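Local coordinates for protein probable exosome complex exonuclease 2 (Pyrococcus abyssi, PDB 2PO1) that probably serves as the non-catalytic Rrp42 component of the RNA-degrading exosome, helping to structure the active site of its partner Rrp41, at residues Val129-Lys134 / Gly179-Leu184. Numbering follows the deposited sequence.
Sequences VIVPGK and GEVETL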
# COMPACT_ATOMS: atom_id res chain seq x y z
N VAL C 129 -21.60 10.71 -23.05
CA VAL C 129 -22.68 10.24 -22.21
C VAL C 129 -23.56 9.28 -22.99
O VAL C 129 -23.89 9.54 -24.14
CB VAL C 129 -23.53 11.41 -21.69
CG1 VAL C 129 -24.73 10.91 -20.97
CG2 VAL C 129 -22.69 12.26 -20.78
N ILE C 130 -23.90 8.15 -22.39
CA ILE C 130 -24.82 7.22 -23.04
C ILE C 130 -26.17 7.29 -22.37
O ILE C 130 -27.20 7.47 -23.02
CB ILE C 130 -24.30 5.76 -23.03
CG1 ILE C 130 -22.87 5.69 -23.56
CG2 ILE C 130 -25.24 4.84 -23.81
CD1 ILE C 130 -22.64 6.37 -24.91
N VAL C 131 -26.19 7.15 -21.05
CA VAL C 131 -27.41 7.36 -20.29
C VAL C 131 -26.99 8.34 -19.23
O VAL C 131 -26.16 8.00 -18.39
CB VAL C 131 -27.90 6.06 -19.65
CG1 VAL C 131 -29.18 6.29 -18.87
CG2 VAL C 131 -28.08 5.00 -20.72
N PRO C 132 -27.49 9.59 -19.30
CA PRO C 132 -27.11 10.59 -18.29
C PRO C 132 -27.21 10.07 -16.87
O PRO C 132 -28.17 9.43 -16.51
CB PRO C 132 -28.10 11.73 -18.55
CG PRO C 132 -28.31 11.66 -20.02
CD PRO C 132 -28.36 10.18 -20.34
N GLY C 133 -26.16 10.26 -16.09
CA GLY C 133 -26.18 9.86 -14.69
C GLY C 133 -25.96 8.39 -14.43
O GLY C 133 -25.98 7.98 -13.27
N LYS C 134 -25.75 7.59 -15.48
CA LYS C 134 -25.70 6.13 -15.31
C LYS C 134 -24.65 5.42 -16.15
O LYS C 134 -24.04 4.48 -15.69
CB LYS C 134 -27.08 5.53 -15.61
CG LYS C 134 -28.21 6.17 -14.83
CD LYS C 134 -28.74 5.25 -13.70
CE LYS C 134 -27.93 5.32 -12.38
NZ LYS C 134 -28.76 4.73 -11.26
N GLY C 179 -34.14 -1.08 -22.90
CA GLY C 179 -33.46 -0.30 -21.87
C GLY C 179 -31.99 -0.65 -21.69
O GLY C 179 -31.31 -0.06 -20.85
N GLU C 180 -31.49 -1.60 -22.49
CA GLU C 180 -30.09 -2.00 -22.49
C GLU C 180 -29.23 -1.08 -23.35
O GLU C 180 -29.71 -0.48 -24.31
CB GLU C 180 -29.91 -3.38 -23.11
CG GLU C 180 -30.70 -4.56 -22.53
CD GLU C 180 -30.25 -5.86 -23.20
OE1 GLU C 180 -30.88 -6.92 -23.02
OE2 GLU C 180 -29.22 -5.78 -23.94
N VAL C 181 -27.95 -1.02 -23.02
CA VAL C 181 -26.96 -0.39 -23.87
C VAL C 181 -26.35 -1.48 -24.74
O VAL C 181 -26.00 -2.55 -24.24
CB VAL C 181 -25.89 0.33 -23.03
CG1 VAL C 181 -24.74 0.70 -23.89
CG2 VAL C 181 -26.49 1.59 -22.41
N GLU C 182 -26.26 -1.23 -26.04
CA GLU C 182 -25.64 -2.18 -26.98
C GLU C 182 -24.33 -1.62 -27.54
O GLU C 182 -24.29 -0.50 -28.06
CB GLU C 182 -26.62 -2.53 -28.10
CG GLU C 182 -27.88 -3.26 -27.60
CD GLU C 182 -29.07 -3.14 -28.54
OE1 GLU C 182 -29.09 -2.19 -29.35
OE2 GLU C 182 -30.00 -3.99 -28.47
N THR C 183 -23.25 -2.38 -27.37
CA THR C 183 -21.95 -2.03 -27.92
C THR C 183 -21.85 -2.66 -29.30
O THR C 183 -21.92 -3.89 -29.43
CB THR C 183 -20.79 -2.57 -27.07
OG1 THR C 183 -20.62 -1.76 -25.89
CG2 THR C 183 -19.48 -2.52 -27.86
N LEU C 184 -21.71 -1.81 -30.31
CA LEU C 184 -21.63 -2.25 -31.70
C LEU C 184 -20.17 -2.47 -32.11
O LEU C 184 -19.26 -2.06 -31.41
CB LEU C 184 -22.32 -1.25 -32.64
CG LEU C 184 -23.59 -0.52 -32.16
CD1 LEU C 184 -24.03 0.49 -33.19
CD2 LEU C 184 -24.73 -1.49 -31.81
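Val181 makes a small, wholly apolar surface contact with Ile130 and Val131, joining the edge strand 181-184 of a three-stranded antiparallel sheet to the loop that enters strand 135-147. No hydrogen bond crosses between the segments, and the backbones stay well apart, so direct contact between them rests on three branched aliphatic side chains. The main touch is methyl to methyl: Val181 CG2 lies 3.8 Å from Ile130 CG2, the two side chains crossing at about a right angle. Ile130 presents this branch because, with chi1 at -51°, CG2 stands opposite the backbone N. The same Val181 methyl also reaches Val131, its CG2 being 4.1 Å from Val131 CG2. Branching at CB suits Val131 and Val181, whose backbones are extended, and sets a methyl directly beside the main chain. Leu70, Ile135 and Val172 extend the apolar cluster around Ile130 and Val181. Beyond Val131 the chain reverses in a type II turn, closed by Lys134 N on Val131 O at 3.0 Å; proline suits its first corner, Pro132, and glycine easily adopts the left-handed backbone of the second, Gly133. Two successive residues, Ile130 and Val131, stand across from the single residue Ile135, as in a classic beta bulge, here packed against an antiparallel edge strand within an RNase PH-family subunit.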